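Local coordinates for protein flavodoxin (Aquifex aeolicus, PDB 2ARK) that probably acts as a low-potential electron donor to redox enzymes, using FMN as its cofactor, at residues D12-T18 with G59-N63; V42-T46 with K70-F74; I86-C92 with F118-F123; T126-K131 with P183-V187. All coordinates share one frame; numbering follows the deposited sequence.

Contact 1. Residues D12-T18 with G59-N63. With PO4 (phosphate ion), chain G.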
loop_
_atom_site.group_PDB
_atom_site.type_symbol
_atom_site.label_atom_id
_atom_site.label_comp_id
_atom_site.label_asym_id
_atom_site.label_seq_id
_atom_site.Cartn_x
_atom_site.Cartn_y
_atom_site.Cartn_z
ATOM N N ASP A 12 1.951 -14.795 -14.478
ATOM C CA ASP A 12 0.708 -15.528 -14.481
ATOM C C ASP A 12 -0.237 -14.796 -15.431
ATOM O O ASP A 12 0.017 -13.645 -15.810
ATOM C CB ASP A 12 0.123 -15.590 -13.073
ATOM C CG ASP A 12 -0.979 -16.647 -12.936
ATOM O OD1 ASP A 12 -1.266 -17.350 -13.916
ATOM O OD2 ASP A 12 -1.600 -16.764 -11.868
ATOM N N THR A 13 -1.329 -15.446 -15.818
ATOM C CA THR A 13 -2.336 -14.822 -16.681
ATOM C C THR A 13 -3.720 -15.529 -16.556
ATOM O O THR A 13 -3.795 -16.740 -16.375
ATOM C CB THR A 13 -1.814 -14.772 -18.185
ATOM O OG1 THR A 13 -2.711 -14.011 -18.988
ATOM C CG2 THR A 13 -1.643 -16.186 -18.791
ATOM N N ARG A 14 -4.816 -14.783 -16.607
ATOM C CA ARG A 14 -6.114 -15.444 -16.829
ATOM C C ARG A 14 -6.542 -15.592 -18.275
ATOM O O ARG A 14 -6.991 -16.670 -18.651
ATOM C CB ARG A 14 -7.288 -14.938 -15.966
ATOM C CG ARG A 14 -7.242 -13.515 -15.412
ATOM C CD ARG A 14 -8.719 -12.980 -15.197
ATOM N NE ARG A 14 -9.449 -13.281 -13.937
ATOM C CZ ARG A 14 -9.087 -14.132 -12.968
ATOM N NH1 ARG A 14 -7.953 -14.847 -13.049
ATOM N NH2 ARG A 14 -9.873 -14.262 -11.889
ATOM N N THR A 15 -6.373 -14.542 -19.081
ATOM C CA THR A 15 -6.860 -14.527 -20.475
ATOM C C THR A 15 -5.786 -14.420 -21.535
ATOM O O THR A 15 -6.079 -14.570 -22.726
ATOM C CB THR A 15 -7.830 -13.366 -20.752
ATOM O OG1 THR A 15 -7.178 -12.118 -20.431
ATOM C CG2 THR A 15 -9.087 -13.541 -19.944
ATOM N N GLY A 16 -4.563 -14.113 -21.122
ATOM C CA GLY A 16 -3.485 -13.916 -22.063
ATOM C C GLY A 16 -2.932 -12.507 -22.076
ATOM O O GLY A 16 -1.868 -12.272 -22.629
ATOM N N ASN A 17 -3.631 -11.559 -21.467
ATOM C CA ASN A 17 -3.237 -10.162 -21.566
ATOM C C ASN A 17 -1.895 -9.947 -20.933
ATOM O O ASN A 17 -1.021 -9.340 -21.562
ATOM C CB ASN A 17 -4.288 -9.260 -20.950
ATOM C CG ASN A 17 -5.589 -9.280 -21.725
ATOM O OD1 ASN A 17 -5.605 -9.458 -22.950
ATOM N ND2 ASN A 17 -6.696 -9.110 -21.015
ATOM N N THR A 18 -1.714 -10.464 -19.707
ATOM C CA THR A 18 -0.438 -10.377 -19.011
ATOM C C THR A 18 0.683 -11.146 -19.745
ATOM O O THR A 18 1.845 -10.701 -19.686
ATOM C CB THR A 18 -0.547 -10.759 -17.500
ATOM O OG1 THR A 18 -1.653 -10.040 -16.936
ATOM C CG2 THR A 18 0.734 -10.372 -16.704
ATOM N N GLY A 59 4.869 -10.482 -13.460
ATOM C CA GLY A 59 3.589 -9.953 -13.919
ATOM C C GLY A 59 2.429 -10.798 -13.495
ATOM O O GLY A 59 2.534 -12.023 -13.390
ATOM N N SER A 60 1.310 -10.151 -13.221
ATOM C CA SER A 60 0.132 -10.878 -12.843
ATOM C C SER A 60 -1.072 -10.128 -13.351
ATOM O O SER A 60 -1.036 -8.893 -13.417
ATOM C CB SER A 60 0.044 -10.935 -11.326
ATOM O OG SER A 60 -1.162 -11.564 -10.868
ATOM N N PRO A 61 -2.171 -10.847 -13.656
ATOM C CA PRO A 61 -3.430 -10.119 -13.819
ATOM C C PRO A 61 -3.776 -9.435 -12.494
ATOM O O PRO A 61 -3.376 -9.915 -11.422
ATOM C CB PRO A 61 -4.442 -11.240 -14.126
ATOM C CG PRO A 61 -3.798 -12.525 -13.583
ATOM C CD PRO A 61 -2.324 -12.305 -13.814
ATOM N N THR A 62 -4.497 -8.321 -12.533
ATOM C CA THR A 62 -5.007 -7.741 -11.300
ATOM C C THR A 62 -6.151 -8.587 -10.829
ATOM O O THR A 62 -7.206 -8.562 -11.419
ATOM C CB THR A 62 -5.531 -6.305 -11.537
ATOM O OG1 THR A 62 -4.437 -5.499 -11.960
ATOM C CG2 THR A 62 -6.135 -5.687 -10.239
ATOM N N ASN A 63 -5.946 -9.348 -9.774
ATOM C CA ASN A 63 -7.016 -10.196 -9.243
ATOM C C ASN A 63 -7.432 -9.715 -7.842
ATOM O O ASN A 63 -6.689 -9.897 -6.861
ATOM C CB ASN A 63 -6.607 -11.684 -9.217
ATOM C CG ASN A 63 -6.484 -12.319 -10.626
ATOM O OD1 ASN A 63 -5.927 -13.410 -10.771
ATOM N ND2 ASN A 63 -7.019 -11.664 -11.639
HETATM P P PO4 G . -4.486 -11.755 -17.993
HETATM O O1 PO4 G . -5.065 -10.433 -17.549
HETATM O O2 PO4 G . -5.268 -12.850 -17.388
HETATM O O3 PO4 G . -4.634 -11.955 -19.456
HETATM O O4 PO4 G . -3.085 -11.916 -17.561
#
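Asp12 and Thr13 meet Pro61 at its CD corner, with Pro61 CD 3.4 Å from Asp12 O, at the start of the phosphate-binding loop of the flavodoxin fold, which leads from strand 5-11 into helix 17-30. Just behind this corner, Asp12 N donates to Gly59 O (3.0 Å, 163°), carrying on the parallel pairing of strands 5-11 and 55-61. Arg14 crosses the same ring aslant, its CG 3.8 Å from Pro61 CB. A bend at chi3 (85°) then swings the guanidinium toward Asn63, whose side chain approaches from the opposite direction. Asn63 ND2 sits 3.5 Å above the centre of one guanidinium face, yet the amide and guanidinium planes are 44° apart, so the two groups are not stacked in parallel; ND2 gives a weak bond to Thr62 O. Thr18 divides its branches between two tasks. CG2, anti to the backbone N, packs on the strand at 3.5 Å from Ser60 N, close beside side-chain-less Gly59, while OG1 turns to the phosphate ion. Thr18 N bonds phosphate O4 (2.9 Å) and Thr15 OG1 bonds O3 (2.7 Å), although several other approaches to the ion are too short for its exact placement to be trusted. The ion, probably from the crystallisation liquor, occupies the loop that in flavodoxins holds the FMN phosphate. Asp12 OD2 is bound by Ser68 OG. An ST motif braces the loop from within: Gly16 N donates to Thr13 OG1 at 2.8 Å.

Contact 2. Residues V42-T46 with K70-F74; sequences VDEAT and KMKRF
Phe74 reaches from its helix into the loop 42-46, meeting Val42, Ala45 and Thr46 in turn. Its CG is anti to the backbone N (chi1 180°), which carries the side chain straight out past Val42, the two running in opposite senses. Phe74 CB touches Val42 CG2 at 3.5 Å, and CG and CD1 remain beside the same methyl, which approaches the ring obliquely. Farther out, Phe74 CE1 comes to 3.5 Å from Ala45 O and 3.8 Å from Ala45 CB. At the tip, Phe74 CZ lies 4.0 Å from Thr46 O. Both carbonyl oxygens stand at the ring edge, near its plane, where the slightly positive ring hydrogens can face them. Val42 also leans on the helix itself, its CG2 3.7 Å from Lys70 O, and its CB is met by Met71 CE, a selenomethionine methyl, at 4.2 Å. On the outer side the extended chain of Lys70 crosses Asp43 obliquely, forming a long salt bridge of 3.8 Å between Lys70 NZ and Asp43 OD1. The contact thus joins helix 69-78 to the loop that leaves strand 35-41 and enters helix 47-52, with Thr46 as the N-cap of the latter. Beneath, Ala45, Met71 and Phe74 all rest on Ile10 of strand 5-11, while Met71 reaches across to Met114 of helix 104-117.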
loop_
_atom_site.group_PDB
_atom_site.type_symbol
_atom_site.label_atom_id
_atom_site.label_comp_id
_atom_site.label_asym_id
_atom_site.label_seq_id
_atom_site.Cartn_x
_atom_site.Cartn_y
_atom_site.Cartn_z
ATOM N N VAL A 42 4.320 -18.926 -14.709
ATOM C CA VAL A 42 4.502 -19.420 -13.342
ATOM C C VAL A 42 4.504 -20.973 -13.179
ATOM O O VAL A 42 5.301 -21.496 -12.391
ATOM C CB VAL A 42 3.521 -18.749 -12.334
ATOM C CG1 VAL A 42 2.094 -19.108 -12.618
ATOM C CG2 VAL A 42 3.856 -19.143 -10.934
ATOM N N ASP A 43 3.636 -21.690 -13.914
ATOM C CA ASP A 43 3.561 -23.161 -13.849
ATOM C C ASP A 43 4.800 -23.818 -14.460
ATOM O O ASP A 43 5.081 -24.982 -14.183
ATOM C CB ASP A 43 2.392 -23.718 -14.665
ATOM C CG ASP A 43 1.023 -23.290 -14.167
ATOM O OD1 ASP A 43 0.819 -23.055 -12.945
ATOM O OD2 ASP A 43 0.137 -23.218 -15.052
ATOM N N GLU A 44 5.499 -23.081 -15.317
ATOM C CA GLU A 44 6.716 -23.518 -15.989
ATOM C C GLU A 44 7.952 -23.267 -15.123
ATOM O O GLU A 44 8.914 -24.005 -15.200
ATOM C CB GLU A 44 6.856 -22.653 -17.243
ATOM C CG GLU A 44 7.166 -23.312 -18.555
ATOM C CD GLU A 44 7.493 -22.263 -19.675
ATOM O OE1 GLU A 44 6.885 -21.136 -19.702
ATOM O OE2 GLU A 44 8.361 -22.599 -20.541
ATOM N N ALA A 45 7.924 -22.204 -14.320
ATOM C CA ALA A 45 9.105 -21.649 -13.641
ATOM C C ALA A 45 9.655 -22.478 -12.485
ATOM O O ALA A 45 8.920 -23.223 -11.831
ATOM C CB ALA A 45 8.822 -20.229 -13.166
ATOM N N THR A 46 10.955 -22.338 -12.238
ATOM C CA THR A 46 11.610 -23.094 -11.172
ATOM C C THR A 46 12.395 -22.168 -10.241
ATOM O O THR A 46 12.747 -21.051 -10.610
ATOM C CB THR A 46 12.587 -24.154 -11.735
ATOM O OG1 THR A 46 13.563 -23.497 -12.552
ATOM C CG2 THR A 46 11.867 -25.190 -12.580
ATOM N N LYS A 70 -1.718 -18.001 -7.840
ATOM C CA LYS A 70 -0.678 -18.885 -8.367
ATOM C C LYS A 70 0.690 -18.198 -8.284
ATOM O O LYS A 70 1.673 -18.858 -7.974
ATOM C CB LYS A 70 -0.989 -19.454 -9.782
ATOM C CG LYS A 70 -1.855 -20.746 -9.779
ATOM C CD LYS A 70 -1.904 -21.392 -11.155
ATOM C CE LYS A 70 -2.842 -22.584 -11.252
ATOM N NZ LYS A 70 -3.003 -23.156 -12.669
HETATM N N MSE A 71 0.762 -16.887 -8.513
HETATM C CA MSE A 71 2.027 -16.204 -8.337
HETATM C C MSE A 71 2.442 -16.133 -6.868
HETATM O O MSE A 71 3.592 -16.357 -6.533
HETATM C CB MSE A 71 2.027 -14.832 -8.986
HETATM C CG MSE A 71 3.382 -14.168 -8.939
HETATM SE SE MSE A 71 4.756 -15.109 -10.081
HETATM C CE MSE A 71 4.083 -14.661 -11.875
ATOM N N LYS A 72 1.484 -15.839 -5.998
ATOM C CA LYS A 72 1.691 -15.856 -4.565
ATOM C C LYS A 72 2.171 -17.234 -4.094
ATOM O O LYS A 72 3.099 -17.326 -3.272
ATOM C CB LYS A 72 0.383 -15.431 -3.850
ATOM C CG LYS A 72 0.520 -15.214 -2.365
ATOM C CD LYS A 72 1.275 -13.903 -2.005
ATOM C CE LYS A 72 2.065 -14.028 -0.690
ATOM N NZ LYS A 72 1.167 -14.516 0.393
ATOM N N ARG A 73 1.586 -18.309 -4.627
ATOM C CA ARG A 73 1.966 -19.666 -4.189
ATOM C C ARG A 73 3.394 -20.020 -4.615
ATOM O O ARG A 73 4.133 -20.676 -3.881
ATOM C CB ARG A 73 0.973 -20.688 -4.719
ATOM C CG ARG A 73 1.261 -22.163 -4.375
ATOM C CD ARG A 73 1.016 -22.920 -5.635
ATOM N NE ARG A 73 -0.085 -23.811 -5.504
ATOM C CZ ARG A 73 -0.783 -24.360 -6.495
ATOM N NH1 ARG A 73 -1.747 -25.187 -6.141
ATOM N NH2 ARG A 73 -0.570 -24.087 -7.797
ATOM N N PHE A 74 3.785 -19.562 -5.795
ATOM C CA PHE A 74 5.118 -19.762 -6.273
ATOM C C PHE A 74 6.163 -19.119 -5.340
ATOM O O PHE A 74 7.201 -19.735 -4.999
ATOM C CB PHE A 74 5.248 -19.205 -7.699
ATOM C CG PHE A 74 6.616 -19.370 -8.276
ATOM C CD1 PHE A 74 6.970 -20.562 -8.924
ATOM C CD2 PHE A 74 7.559 -18.357 -8.151
ATOM C CE1 PHE A 74 8.259 -20.740 -9.449
ATOM C CE2 PHE A 74 8.840 -18.524 -8.668
ATOM C CZ PHE A 74 9.193 -19.721 -9.317
#

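Contact 3. Residues I86-C92 with F118-F123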
loop_
_atom_site.group_PDB
_atom_site.type_symbol
_atom_site.label_atom_id
_atom_site.label_comp_id
_atom_site.label_asym_id
_atom_site.label_seq_id
_atom_site.Cartn_x
_atom_site.Cartn_y
_atom_site.Cartn_z
ATOM N N ILE A 86 18.844 -14.963 -1.003
ATOM C CA ILE A 86 18.876 -14.407 -2.357
ATOM C C ILE A 86 18.681 -12.896 -2.390
ATOM O O ILE A 86 18.226 -12.375 -3.389
ATOM C CB ILE A 86 17.882 -15.113 -3.356
ATOM C CG1 ILE A 86 16.449 -15.073 -2.837
ATOM C CG2 ILE A 86 18.325 -16.545 -3.631
ATOM C CD1 ILE A 86 15.433 -15.548 -3.810
ATOM N N ASP A 87 19.045 -12.206 -1.304
ATOM C CA ASP A 87 18.922 -10.751 -1.197
ATOM C C ASP A 87 19.698 -10.028 -2.276
ATOM O O ASP A 87 20.750 -10.495 -2.699
ATOM C CB ASP A 87 19.443 -10.268 0.147
ATOM C CG ASP A 87 18.658 -10.819 1.336
ATOM O OD1 ASP A 87 18.560 -12.057 1.482
ATOM O OD2 ASP A 87 18.162 -9.999 2.135
ATOM N N GLY A 88 19.178 -8.882 -2.716
ATOM C CA GLY A 88 19.916 -8.024 -3.644
ATOM C C GLY A 88 19.735 -8.344 -5.120
ATOM O O GLY A 88 20.459 -7.812 -5.961
ATOM N N LYS A 89 18.786 -9.222 -5.445
ATOM C CA LYS A 89 18.321 -9.326 -6.822
ATOM C C LYS A 89 17.541 -8.068 -7.085
ATOM O O LYS A 89 17.061 -7.441 -6.139
ATOM C CB LYS A 89 17.472 -10.579 -7.071
ATOM C CG LYS A 89 18.320 -11.800 -7.291
ATOM C CD LYS A 89 17.507 -13.069 -7.389
ATOM C CE LYS A 89 18.387 -14.247 -6.994
ATOM N NZ LYS A 89 19.583 -14.349 -7.862
ATOM N N ILE A 90 17.456 -7.687 -8.359
ATOM C CA ILE A 90 16.757 -6.491 -8.796
ATOM C C ILE A 90 15.463 -6.943 -9.456
ATOM O O ILE A 90 15.484 -7.874 -10.271
ATOM C CB ILE A 90 17.632 -5.664 -9.775
ATOM C CG1 ILE A 90 18.896 -5.179 -9.048
ATOM C CG2 ILE A 90 16.857 -4.486 -10.344
ATOM C CD1 ILE A 90 19.976 -4.638 -9.930
ATOM N N ALA A 91 14.339 -6.320 -9.077
ATOM C CA ALA A 91 13.011 -6.737 -9.549
ATOM C C ALA A 91 12.061 -5.568 -9.762
ATOM O O ALA A 91 12.238 -4.503 -9.181
ATOM C CB ALA A 91 12.385 -7.742 -8.592
ATOM N N CYS A 92 11.074 -5.787 -10.634
ATOM C CA CYS A 92 9.939 -4.880 -10.891
ATOM C C CYS A 92 8.689 -5.734 -11.178
ATOM O O CYS A 92 8.769 -6.965 -11.127
ATOM C CB CYS A 92 10.254 -3.978 -12.070
ATOM S SG CYS A 92 10.688 -4.901 -13.586
ATOM N N PHE A 118 11.729 -10.557 0.003
ATOM C CA PHE A 118 12.882 -11.412 -0.254
ATOM C C PHE A 118 14.202 -10.642 -0.262
ATOM O O PHE A 118 15.233 -11.199 -0.636
ATOM C CB PHE A 118 12.716 -12.151 -1.586
ATOM C CG PHE A 118 11.881 -13.401 -1.497
ATOM C CD1 PHE A 118 10.491 -13.341 -1.611
ATOM C CD2 PHE A 118 12.491 -14.642 -1.316
ATOM C CE1 PHE A 118 9.708 -14.497 -1.549
ATOM C CE2 PHE A 118 11.731 -15.817 -1.240
ATOM C CZ PHE A 118 10.322 -15.735 -1.370
ATOM N N GLY A 119 14.165 -9.371 0.126
ATOM C CA GLY A 119 15.339 -8.574 0.221
ATOM C C GLY A 119 15.828 -8.067 -1.117
ATOM O O GLY A 119 16.982 -7.616 -1.225
ATOM N N PHE A 120 14.965 -8.138 -2.137
ATOM C CA PHE A 120 15.279 -7.598 -3.463
ATOM C C PHE A 120 15.254 -6.067 -3.460
ATOM O O PHE A 120 14.581 -5.439 -2.642
ATOM C CB PHE A 120 14.284 -8.106 -4.518
ATOM C CG PHE A 120 14.264 -9.606 -4.693
ATOM C CD1 PHE A 120 15.239 -10.423 -4.112
ATOM C CD2 PHE A 120 13.289 -10.187 -5.494
ATOM C CE1 PHE A 120 15.239 -11.789 -4.309
ATOM C CE2 PHE A 120 13.259 -11.561 -5.724
ATOM C CZ PHE A 120 14.236 -12.381 -5.121
ATOM N N LEU A 121 16.016 -5.484 -4.379
ATOM C CA LEU A 121 15.965 -4.054 -4.673
ATOM C C LEU A 121 14.913 -3.905 -5.775
ATOM O O LEU A 121 15.077 -4.487 -6.866
ATOM C CB LEU A 121 17.314 -3.559 -5.198
ATOM C CG LEU A 121 18.598 -3.252 -4.409
ATOM C CD1 LEU A 121 18.518 -1.870 -3.806
ATOM C CD2 LEU A 121 18.979 -4.294 -3.331
ATOM N N VAL A 122 13.835 -3.158 -5.494
ATOM C CA VAL A 122 12.736 -2.970 -6.448
ATOM C C VAL A 122 12.576 -1.526 -6.932
ATOM O O VAL A 122 13.010 -0.567 -6.294
ATOM C CB VAL A 122 11.396 -3.518 -5.888
ATOM C CG1 VAL A 122 11.589 -4.957 -5.334
ATOM C CG2 VAL A 122 10.845 -2.593 -4.794
ATOM N N PHE A 123 11.945 -1.379 -8.081
ATOM C CA PHE A 123 11.863 -0.077 -8.731
ATOM C C PHE A 123 10.621 -0.033 -9.668
ATOM O O PHE A 123 10.060 -1.076 -10.048
ATOM C CB PHE A 123 13.164 0.177 -9.543
ATOM C CG PHE A 123 13.294 -0.722 -10.732
ATOM C CD1 PHE A 123 13.795 -2.021 -10.602
ATOM C CD2 PHE A 123 12.859 -0.309 -11.990
ATOM C CE1 PHE A 123 13.897 -2.869 -11.727
ATOM C CE2 PHE A 123 12.950 -1.162 -13.097
ATOM C CZ PHE A 123 13.446 -2.437 -12.953
HETATM O O HOH W 1 16.514 -13.456 0.523
#
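The ring of Phe120 is held between Lys89 and Phe118. Lys89 CB makes a CH-pi contact over one face, 3.9 Å from the ring centroid, and Phe118 CB lies over the opposite face. Ile86 crosses the far end of the ring aslant, its CD1 3.6 Å from Phe120 CZ, and Ile86 O meets the ring edge near its plane at 3.2 Å from CE1. Ala91 CB adds an oblique contact. A second aromatic patch forms round Phe123: Cys92 CB lies over one face, SG stands obliquely to the ring, and Ile90 CG2 comes to 3.6 Å from Phe123 CE1. With its CG placed between the backbone N and the carbonyl carbon (chi1 69°), the Phe123 ring turns back toward the neighbouring strand. These strands, 90-97 and 121-128, are the two ends of a beta-alpha-beta crossover through helix 104-117 and run parallel in the central sheet of the flavodoxin fold. Ile90 pairs with Leu121, and Ala91 with Val122. Leu121 N donates to Lys89 O (2.8 Å), the bond lying nearly in line with the carbonyl, and Ala91 N to Leu121 O (3.0 Å); the next rung, Phe123 N to Ala91 O, is weak. Before the strands begin, Gly88 N donates to Gly119 O from above the carbonyl plane (2.9 Å). At the Ile86 and Phe118 end a water accepts from Ile86 N and donates to Phe118 O and to Asp87 OD1 (2.7 Å). Asp87 OD2 bonds Thr126 OG1 of the third subunit, and Lys89 NZ reaches Ala53 O.

Contact 4. Residues T126-K131 with P183-V187; sequences TDYVGK and PARFV
Asp127 and Arg185 form a buried salt bridge beside a single backbone bridge, Tyr128 with Phe186, that ties the C-terminal tail to the end of strand 121-128, just before a classic beta bulge at Val129 and Gly130. Arg185 NE donates to Asp127 OD1 at 2.9 Å and 167°. The acceptor lies in the guanidinium plane, whereas the donor stands above the carboxylate plane, the two planes being 47° apart. The bend of the arginine at chi3 (54°) brings NH1 back to Thr126 OG1 (2.7 Å, a weak bond because of its angle), and NH1 makes a second weak bond to Asp127 OD1. Other partners complete the polar network: Asp127 OD2 pairs with Arg160 and Arg156, Arg185 NH2 bonds Ile179 O and Gly84 O of the third subunit, and Asp87 of that subunit, which also holds Thr126 OG1, pairs with Arg185 NH1. Phe186 folds its ring against the guanidinium, CE1 3.7 Å above the centre of one face, while its CE2 touches Thr126 O at 3.4 Å. Along the backbones, Tyr128 N gives a weak bond to Arg185 O (2.8 Å) and Val187 N donates to Tyr128 O (3.1 Å), approaching from above the carbonyl plane. A water also donates to Tyr128 O and bridges it to Ala184 O, so the Tyr128 carbonyl receives two donors. Val187 lays its branches along the bulge and the residue after it, with CG1 3.7 Å from Lys131 N.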
loop_
_atom_site.group_PDB
_atom_site.type_symbol
_atom_site.label_atom_id
_atom_site.label_comp_id
_atom_site.label_asym_id
_atom_site.label_seq_id
_atom_site.Cartn_x
_atom_site.Cartn_y
_atom_site.Cartn_z
ATOM N N THR A 126 10.264 6.134 -14.328
ATOM C CA THR A 126 9.820 7.530 -14.469
ATOM C C THR A 126 9.400 7.878 -15.896
ATOM O O THR A 126 8.524 8.713 -16.105
ATOM C CB THR A 126 10.931 8.499 -14.073
ATOM O OG1 THR A 126 12.147 8.073 -14.676
ATOM C CG2 THR A 126 11.116 8.546 -12.541
ATOM N N ASP A 127 10.047 7.249 -16.871
ATOM C CA ASP A 127 9.800 7.523 -18.296
ATOM C C ASP A 127 8.334 7.708 -18.652
ATOM O O ASP A 127 7.481 6.928 -18.249
ATOM C CB ASP A 127 10.366 6.403 -19.180
ATOM C CG ASP A 127 11.836 6.220 -18.992
ATOM O OD1 ASP A 127 12.367 6.710 -17.952
ATOM O OD2 ASP A 127 12.456 5.609 -19.887
ATOM N N TYR A 128 8.068 8.773 -19.405
ATOM C CA TYR A 128 6.811 8.896 -20.111
ATOM C C TYR A 128 6.982 8.399 -21.531
ATOM O O TYR A 128 7.819 8.859 -22.314
ATOM C CB TYR A 128 6.304 10.305 -20.123
ATOM C CG TYR A 128 5.484 10.672 -18.933
ATOM C CD1 TYR A 128 6.057 10.730 -17.648
ATOM C CD2 TYR A 128 4.138 11.024 -19.084
ATOM C CE1 TYR A 128 5.296 11.113 -16.528
ATOM C CE2 TYR A 128 3.373 11.425 -17.988
ATOM C CZ TYR A 128 3.961 11.461 -16.715
ATOM O OH TYR A 128 3.209 11.863 -15.652
ATOM N N VAL A 129 6.135 7.456 -21.841
ATOM C CA VAL A 129 6.266 6.631 -22.976
ATOM C C VAL A 129 5.139 7.112 -23.898
ATOM O O VAL A 129 5.095 6.827 -25.088
ATOM C CB VAL A 129 6.176 5.208 -22.412
ATOM C CG1 VAL A 129 4.923 4.460 -22.823
ATOM C CG2 VAL A 129 7.510 4.473 -22.520
ATOM N N GLY A 130 4.257 7.907 -23.315
ATOM C CA GLY A 130 3.209 8.628 -24.028
ATOM C C GLY A 130 2.939 9.906 -23.250
ATOM O O GLY A 130 3.309 10.024 -22.084
ATOM N N LYS A 131 2.285 10.857 -23.892
ATOM C CA LYS A 131 2.078 12.195 -23.332
ATOM C C LYS A 131 1.450 12.111 -21.933
ATOM O O LYS A 131 1.814 12.876 -21.038
ATOM C CB LYS A 131 1.193 12.996 -24.282
ATOM C CG LYS A 131 1.328 14.479 -24.208
ATOM C CD LYS A 131 0.629 15.061 -25.447
ATOM C CE LYS A 131 1.286 16.348 -25.955
ATOM N NZ LYS A 131 0.938 16.534 -27.367
ATOM N N PRO A 183 16.866 12.581 -23.394
ATOM C CA PRO A 183 15.591 13.276 -23.643
ATOM C C PRO A 183 14.440 12.394 -24.196
ATOM O O PRO A 183 13.270 12.730 -24.005
ATOM C CB PRO A 183 15.974 14.396 -24.623
ATOM C CG PRO A 183 17.215 13.918 -25.292
ATOM C CD PRO A 183 17.932 13.022 -24.316
ATOM N N ALA A 184 14.765 11.286 -24.859
ATOM C CA ALA A 184 13.753 10.349 -25.354
ATOM C C ALA A 184 12.879 9.688 -24.258
ATOM O O ALA A 184 11.804 9.156 -24.560
ATOM C CB ALA A 184 14.401 9.274 -26.221
ATOM N N ARG A 185 13.332 9.709 -23.003
ATOM C CA ARG A 185 12.598 9.090 -21.894
ATOM C C ARG A 185 11.278 9.807 -21.582
ATOM O O ARG A 185 10.430 9.296 -20.847
ATOM C CB ARG A 185 13.476 9.020 -20.641
ATOM C CG ARG A 185 14.604 8.019 -20.716
ATOM C CD ARG A 185 15.561 8.228 -19.578
ATOM N NE ARG A 185 14.838 8.207 -18.302
ATOM C CZ ARG A 185 15.116 8.943 -17.224
ATOM N NH1 ARG A 185 14.342 8.800 -16.160
ATOM N NH2 ARG A 185 16.129 9.821 -17.198
ATOM N N PHE A 186 11.108 10.998 -22.139
ATOM C CA PHE A 186 9.931 11.823 -21.854
ATOM C C PHE A 186 9.306 12.377 -23.121
ATOM O O PHE A 186 9.816 13.321 -23.728
ATOM C CB PHE A 186 10.280 12.911 -20.826
ATOM C CG PHE A 186 10.790 12.333 -19.548
ATOM C CD1 PHE A 186 12.170 12.236 -19.309
ATOM C CD2 PHE A 186 9.896 11.800 -18.618
ATOM C CE1 PHE A 186 12.652 11.647 -18.140
ATOM C CE2 PHE A 186 10.363 11.214 -17.462
ATOM C CZ PHE A 186 11.749 11.131 -17.218
ATOM N N VAL A 187 8.201 11.741 -23.507
ATOM C CA VAL A 187 7.445 12.098 -24.689
ATOM C C VAL A 187 6.702 13.428 -24.525
ATOM O O VAL A 187 6.803 14.313 -25.388
ATOM C CB VAL A 187 6.448 10.995 -25.035
ATOM C CG1 VAL A 187 5.312 11.553 -25.901
ATOM C CG2 VAL A 187 7.164 9.850 -25.749
HETATM O O HOH W 2 9.884 7.695 -23.539
#

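Contact 1 holds the phosphate ion. Its centre is about 13 Å from that of contact 2, and the two form one continuous patch: Met71 CE packs 3.4 Å from Asp12 N, and Val42 and Lys70 press on Asp12, so loop and helix of contact 2 together back the beginning of the phosphate-binding loop. Contact 3 reaches the same sheet as contact 1, about 22 Å away between centres. Contact 4 continues strand 121-128 from contact 3 and lies about 25 Å, centre to centre, from contacts 1 and 3; from contact 2 it is about 33 Å, across the chain's centre. Contacts 3 and 4 both touch the third subunit, residues 86-92 of one chain facing 126-131 of the other.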